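Local coordinates for leucine-rich repeat protein (Bacteroides thetaiotaomicron, PDB 4ECN) that is of unknown function but is an extracellular leucine-rich repeat protein that probably binds other proteins, at residues Lys284-Tyr289 and Ala331-Lys336; Leu300-Asn305 and Gly312-Val317. All blocks are in the same frame, centred on the assembly; numbering follows the deposited sequence.

Contact 1 (Lys284-Tyr289 and Ala331-Lys336)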
loop_
_atom_site.group_PDB
_atom_site.type_symbol
_atom_site.label_atom_id
_atom_site.label_comp_id
_atom_site.label_asym_id
_atom_site.label_seq_id
_atom_site.Cartn_x
_atom_site.Cartn_y
_atom_site.Cartn_z
ATOM N N LYS A 284 -0.997 -14.381 -16.450
ATOM C CA LYS A 284 -1.743 -13.967 -17.629
ATOM C C LYS A 284 -2.913 -13.065 -17.251
ATOM O O LYS A 284 -3.285 -12.218 -18.057
ATOM C CB LYS A 284 -2.260 -15.182 -18.424
ATOM C CG LYS A 284 -3.123 -16.177 -17.647
ATOM C CD LYS A 284 -3.643 -17.275 -18.566
ATOM C CE LYS A 284 -4.522 -18.287 -17.873
ATOM N NZ LYS A 284 -5.043 -19.314 -18.824
ATOM N N ASN A 285 -3.472 -13.226 -16.023
ATOM C CA ASN A 285 -4.621 -12.459 -15.545
ATOM C C ASN A 285 -4.244 -11.343 -14.543
ATOM O O ASN A 285 -5.123 -10.849 -13.818
ATOM C CB ASN A 285 -5.639 -13.387 -14.901
ATOM C CG ASN A 285 -6.331 -14.314 -15.866
ATOM O OD1 ASN A 285 -6.362 -15.531 -15.667
ATOM N ND2 ASN A 285 -6.870 -13.776 -16.953
ATOM N N TRP A 286 -2.980 -10.909 -14.525
ATOM C CA TRP A 286 -2.600 -9.775 -13.695
ATOM C C TRP A 286 -3.033 -8.477 -14.352
ATOM O O TRP A 286 -3.015 -8.383 -15.588
ATOM C CB TRP A 286 -1.088 -9.721 -13.447
ATOM C CG TRP A 286 -0.474 -10.775 -12.581
ATOM C CD1 TRP A 286 -1.086 -11.858 -12.020
ATOM C CD2 TRP A 286 0.898 -10.824 -12.165
ATOM N NE1 TRP A 286 -0.175 -12.585 -11.285
ATOM C CE2 TRP A 286 1.054 -11.986 -11.374
ATOM C CE3 TRP A 286 2.028 -10.019 -12.427
ATOM C CZ2 TRP A 286 2.292 -12.367 -10.838
ATOM C CZ3 TRP A 286 3.251 -10.391 -11.886
ATOM C CH2 TRP A 286 3.376 -11.555 -11.105
ATOM N N ARG A 287 -3.403 -7.479 -13.524
ATOM C CA ARG A 287 -3.775 -6.108 -13.895
ATOM C C ARG A 287 -3.389 -5.199 -12.748
ATOM O O ARG A 287 -4.077 -5.151 -11.723
ATOM C CB ARG A 287 -5.256 -5.942 -14.278
ATOM C CG ARG A 287 -5.564 -6.244 -15.740
ATOM C CD ARG A 287 -7.020 -5.970 -16.104
ATOM N NE ARG A 287 -7.286 -4.538 -16.252
ATOM C CZ ARG A 287 -7.332 -3.899 -17.418
ATOM N NH1 ARG A 287 -7.175 -4.566 -18.557
ATOM N NH2 ARG A 287 -7.559 -2.590 -17.456
ATOM N N TYR A 288 -2.252 -4.522 -12.895
ATOM C CA TYR A 288 -1.738 -3.625 -11.876
ATOM C C TYR A 288 -2.694 -2.458 -11.668
ATOM O O TYR A 288 -3.131 -1.848 -12.645
ATOM C CB TYR A 288 -0.341 -3.117 -12.251
ATOM C CG TYR A 288 0.229 -2.116 -11.280
ATOM C CD1 TYR A 288 0.827 -2.527 -10.092
ATOM C CD2 TYR A 288 0.219 -0.754 -11.567
ATOM C CE1 TYR A 288 1.366 -1.603 -9.193
ATOM C CE2 TYR A 288 0.752 0.180 -10.676
ATOM C CZ TYR A 288 1.314 -0.250 -9.486
ATOM O OH TYR A 288 1.835 0.677 -8.619
ATOM N N TYR A 289 -3.022 -2.168 -10.383
ATOM C CA TYR A 289 -3.847 -1.051 -9.945
ATOM C C TYR A 289 -2.976 -0.085 -9.172
ATOM O O TYR A 289 -2.416 -0.452 -8.143
ATOM C CB TYR A 289 -5.051 -1.521 -9.111
ATOM C CG TYR A 289 -5.952 -0.384 -8.672
ATOM C CD1 TYR A 289 -6.448 0.537 -9.595
ATOM C CD2 TYR A 289 -6.313 -0.231 -7.338
ATOM C CE1 TYR A 289 -7.256 1.600 -9.196
ATOM C CE2 TYR A 289 -7.138 0.818 -6.930
ATOM C CZ TYR A 289 -7.621 1.724 -7.866
ATOM O OH TYR A 289 -8.431 2.769 -7.487
ATOM N N ALA A 331 2.893 -6.489 -5.446
ATOM C CA ALA A 331 1.867 -5.558 -5.000
ATOM C C ALA A 331 1.205 -4.847 -6.193
ATOM O O ALA A 331 1.907 -4.388 -7.102
ATOM C CB ALA A 331 2.478 -4.535 -4.050
ATOM N N GLY A 332 -0.136 -4.776 -6.158
ATOM C CA GLY A 332 -0.966 -4.106 -7.151
ATOM C C GLY A 332 -1.477 -4.956 -8.294
ATOM O O GLY A 332 -2.487 -4.606 -8.906
ATOM N N PHE A 333 -0.825 -6.088 -8.580
ATOM C CA PHE A 333 -1.174 -6.939 -9.721
ATOM C C PHE A 333 -2.370 -7.840 -9.503
ATOM O O PHE A 333 -3.033 -8.200 -10.482
ATOM C CB PHE A 333 0.002 -7.825 -10.088
ATOM C CG PHE A 333 1.129 -7.049 -10.703
ATOM C CD1 PHE A 333 1.011 -6.526 -11.985
ATOM C CD2 PHE A 333 2.328 -6.897 -10.035
ATOM C CE1 PHE A 333 2.058 -5.834 -12.568
ATOM C CE2 PHE A 333 3.380 -6.209 -10.621
ATOM C CZ PHE A 333 3.237 -5.682 -11.885
ATOM N N GLY A 334 -2.607 -8.238 -8.256
ATOM C CA GLY A 334 -3.699 -9.144 -7.918
ATOM C C GLY A 334 -3.362 -10.568 -8.280
ATOM O O GLY A 334 -4.066 -11.192 -9.079
ATOM N N ALA A 335 -2.257 -11.074 -7.721
ATOM C CA ALA A 335 -1.798 -12.437 -7.973
ATOM C C ALA A 335 -2.729 -13.470 -7.308
ATOM O O ALA A 335 -3.311 -13.198 -6.262
ATOM C CB ALA A 335 -0.383 -12.604 -7.468
ATOM N N LYS A 336 -2.887 -14.636 -7.940
ATOM C CA LYS A 336 -3.715 -15.735 -7.440
ATOM C C LYS A 336 -2.912 -17.008 -7.535
ATOM O O LYS A 336 -2.424 -17.315 -8.619
ATOM C CB LYS A 336 -5.047 -15.850 -8.237
ATOM C CG LYS A 336 -6.016 -14.674 -8.102
ATOM C CD LYS A 336 -7.054 -14.581 -9.233
ATOM C CE LYS A 336 -6.579 -13.711 -10.388
ATOM N NZ LYS A 336 -7.606 -13.590 -11.459
#
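The ring of Phe333 is held between Trp286 and Tyr288, one on each of its faces. On one face lies Trp286, whose CE3 approaches Phe333 CG to 3.5 Å, offset toward the rim; the indole six-membered ring and the phenyl ring cross obliquely, their planes 32° apart. The opposite face receives the edge of Tyr288, with CD1 over the centre of the phenyl ring and the two planes at 57°, an edge-to-face pair. Tyr288 CB also packs on Phe333 CE1 at 3.6 Å, and with Tyr288 CG anti to its backbone N (chi1 177°) the phenol ring starts out beside Phe333. Farther along the indole, Trp286 NE1 lies 3.8 Å from Ala335 CB, although its hydrogen bond goes to Leu281 O. An alanine in place of Trp286 would probably leave one face of Phe333 without its cover, open a gap beside Ala335 and leave the Leu281 carbonyl without this donor.

Two backbone hydrogen bonds join the segments beside the rings. Arg287 N donates to Phe333 O at 3.1 Å and Tyr289 N to Gly332 O at 2.9 Å. Gly332 has a positive phi, which by itself favours glycine. Beyond the two segments, Tyr288 OH accepts from Arg364 N, and Trp302 meets both Trp286 and Phe333 edge-to-face. Together Trp286, Tyr288 and Phe333 form an aromatic cluster that joins the loop after helix 266-280 to the loop leaving strand 325-329 of the leucine-rich repeat sheet.

Contact 2 (Leu300-Asn305 and Gly312-Val317). With NA (sodium ion), chain B.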
loop_
_atom_site.group_PDB
_atom_site.type_symbol
_atom_site.label_atom_id
_atom_site.label_comp_id
_atom_site.label_asym_id
_atom_site.label_seq_id
_atom_site.Cartn_x
_atom_site.Cartn_y
_atom_site.Cartn_z
ATOM N N LEU A 300 0.106 -2.784 -17.019
ATOM C CA LEU A 300 -0.823 -3.690 -16.366
ATOM C C LEU A 300 -0.197 -4.986 -15.885
ATOM O O LEU A 300 -0.758 -5.635 -14.986
ATOM C CB LEU A 300 -1.925 -4.081 -17.363
ATOM C CG LEU A 300 -2.869 -3.006 -17.846
ATOM C CD1 LEU A 300 -3.810 -3.578 -18.882
ATOM C CD2 LEU A 300 -3.655 -2.409 -16.695
ATOM N N ASN A 301 0.892 -5.435 -16.544
ATOM C CA ASN A 301 1.439 -6.758 -16.249
ATOM C C ASN A 301 2.877 -6.886 -16.676
ATOM O O ASN A 301 3.414 -5.991 -17.339
ATOM C CB ASN A 301 0.585 -7.782 -17.046
ATOM C CG ASN A 301 0.627 -9.221 -16.656
ATOM O OD1 ASN A 301 1.478 -9.685 -15.903
ATOM N ND2 ASN A 301 -0.312 -9.966 -17.196
ATOM N N TRP A 302 3.497 -8.018 -16.301
ATOM C CA TRP A 302 4.816 -8.413 -16.759
ATOM C C TRP A 302 4.749 -8.840 -18.214
ATOM O O TRP A 302 3.658 -9.073 -18.743
ATOM C CB TRP A 302 5.362 -9.552 -15.911
ATOM C CG TRP A 302 5.863 -9.160 -14.562
ATOM C CD1 TRP A 302 5.842 -7.921 -13.995
ATOM C CD2 TRP A 302 6.458 -10.036 -13.600
ATOM N NE1 TRP A 302 6.380 -7.974 -12.729
ATOM C CE2 TRP A 302 6.784 -9.258 -12.470
ATOM C CE3 TRP A 302 6.774 -11.407 -13.595
ATOM C CZ2 TRP A 302 7.392 -9.808 -11.339
ATOM C CZ3 TRP A 302 7.390 -11.950 -12.477
ATOM C CH2 TRP A 302 7.671 -11.158 -11.356
ATOM N N ASN A 303 5.905 -8.950 -18.869
ATOM C CA ASN A 303 5.942 -9.352 -20.266
ATOM C C ASN A 303 7.136 -10.269 -20.531
ATOM O O ASN A 303 8.276 -9.889 -20.261
ATOM C CB ASN A 303 6.000 -8.116 -21.162
ATOM C CG ASN A 303 6.050 -8.388 -22.646
ATOM O OD1 ASN A 303 5.428 -9.333 -23.172
ATOM N ND2 ASN A 303 6.741 -7.498 -23.353
ATOM N N PHE A 304 6.856 -11.473 -21.065
ATOM C CA PHE A 304 7.875 -12.469 -21.409
ATOM C C PHE A 304 7.885 -12.726 -22.942
ATOM O O PHE A 304 8.570 -13.635 -23.404
ATOM C CB PHE A 304 7.654 -13.779 -20.614
ATOM C CG PHE A 304 7.788 -13.604 -19.116
ATOM C CD1 PHE A 304 9.039 -13.584 -18.508
ATOM C CD2 PHE A 304 6.663 -13.440 -18.313
ATOM C CE1 PHE A 304 9.163 -13.403 -17.127
ATOM C CE2 PHE A 304 6.788 -13.263 -16.928
ATOM C CZ PHE A 304 8.035 -13.236 -16.349
ATOM N N ASN A 305 7.164 -11.902 -23.729
ATOM C CA ASN A 305 7.128 -12.015 -25.198
ATOM C C ASN A 305 8.212 -11.107 -25.776
ATOM O O ASN A 305 7.967 -10.213 -26.593
ATOM C CB ASN A 305 5.739 -11.678 -25.747
ATOM C CG ASN A 305 4.654 -12.481 -25.115
ATOM O OD1 ASN A 305 3.699 -11.926 -24.566
ATOM N ND2 ASN A 305 4.849 -13.791 -25.054
ATOM N N GLY A 312 14.447 -9.682 -17.122
ATOM C CA GLY A 312 14.656 -8.995 -15.848
ATOM C C GLY A 312 14.044 -7.603 -15.794
ATOM O O GLY A 312 13.880 -7.035 -14.710
ATOM N N ASP A 313 13.713 -7.033 -16.970
ATOM C CA ASP A 313 13.053 -5.736 -17.096
ATOM C C ASP A 313 11.534 -5.924 -16.924
ATOM O O ASP A 313 10.797 -6.182 -17.894
ATOM C CB ASP A 313 13.399 -5.099 -18.450
ATOM C CG ASP A 313 12.996 -3.648 -18.641
ATOM O OD1 ASP A 313 11.954 -3.232 -18.074
ATOM O OD2 ASP A 313 13.651 -2.960 -19.449
ATOM N N GLN A 314 11.074 -5.825 -15.669
ATOM C CA GLN A 314 9.663 -5.988 -15.343
ATOM C C GLN A 314 9.193 -4.948 -14.339
ATOM O O GLN A 314 9.956 -4.605 -13.421
ATOM C CB GLN A 314 9.383 -7.389 -14.772
ATOM C CG GLN A 314 9.732 -8.576 -15.660
ATOM C CD GLN A 314 9.030 -8.647 -16.991
ATOM O OE1 GLN A 314 8.001 -8.015 -17.245
ATOM N NE2 GLN A 314 9.584 -9.445 -17.874
ATOM N N PRO A 315 7.920 -4.473 -14.448
ATOM C CA PRO A 315 7.408 -3.532 -13.432
ATOM C C PRO A 315 7.311 -4.239 -12.074
ATOM O O PRO A 315 6.692 -5.316 -11.972
ATOM C CB PRO A 315 6.048 -3.110 -13.989
ATOM C CG PRO A 315 5.641 -4.208 -14.917
ATOM C CD PRO A 315 6.897 -4.777 -15.476
ATOM N N GLY A 316 8.024 -3.689 -11.085
ATOM C CA GLY A 316 8.122 -4.258 -9.738
ATOM C C GLY A 316 9.426 -5.002 -9.454
ATOM O O GLY A 316 9.749 -5.274 -8.286
ATOM N N VAL A 317 10.194 -5.334 -10.524
ATOM C CA VAL A 317 11.467 -6.050 -10.421
ATOM C C VAL A 317 12.598 -5.039 -10.523
ATOM O O VAL A 317 12.634 -4.216 -11.446
ATOM C CB VAL A 317 11.640 -7.197 -11.464
ATOM C CG1 VAL A 317 13.010 -7.847 -11.350
ATOM C CG2 VAL A 317 10.547 -8.246 -11.336
HETATM NA NA NA B . 11.742 -2.568 -13.303
#
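Gln314 reaches Trp302 with the first atom of its side chain and the backbone of Asn303 with both polar atoms of its amide. Its CB sits over one face of the indole, 3.7 Å from the centroid of the five-membered ring of Trp302 and 12° off the ring normal, a CH-pi contact. From there CG, anti to the carbonyl carbon, remains close to the indole, about equally far from Trp302 CG and CD2. The chain then bends at chi2 (-60°), and the terminal amide turns to Asn303. Gln314 OE1 accepts from Asn303 N at 2.8 Å and also rests against Trp302 CA and CB, 3.2 Å from the former, while NE2 donates to Asn303 O at 2.8 Å, almost straight at 172° and from above that carbonyl plane. Both bonds run to the same residue and should fix the rotation of the amide. NE2 also lies over one face of Phe304, near the rim, and has a second acceptor in Trp311 O.

The indole is gripped at its edge as well: Trp302 NE1 donates to Pro315 O at 2.8 Å, with the oxygen near the ring plane, and Pro315 CD packs on Trp302 CD1. At the six-membered ring, Val317 CG2 touches Trp302 CZ2 at 3.5 Å. On the other segment, Asn303 OD1 accepts from Asn305 N in an Asx turn.

Gln314 to Val317 form a type II beta turn with Gly316 at a positive phi, closed by Val317 N to Gln314 O. The carbonyl oxygens of Gln314 and Val317, 2.7 and 2.6 Å away respectively, bind the sodium ion, so the two ends of the type II turn provide the protein ligands seen for the metal.

Overall arrangement
Contacts 1 and 2 are neighbours, their centres 12 Å apart, and contact 2 is nested within the loop that contact 1 closes. Along the chain, 284-289 and 300-305 follow helix 266-280; 312-317 then leads into strand 317-319, at the edge of the mixed leucine-rich repeat sheet, and 331-336 follows its antiparallel neighbour, strand 325-329. The contacts meet directly: Tyr288 N probably donates to Leu300 O at 2.8 Å, and Phe333 CZ packs on Pro315 O at 3.5 Å. The side chain of Phe333 is about 9 Å from the sodium ion held in contact 2. Together they join the loops around the first strands of the repeat sheet.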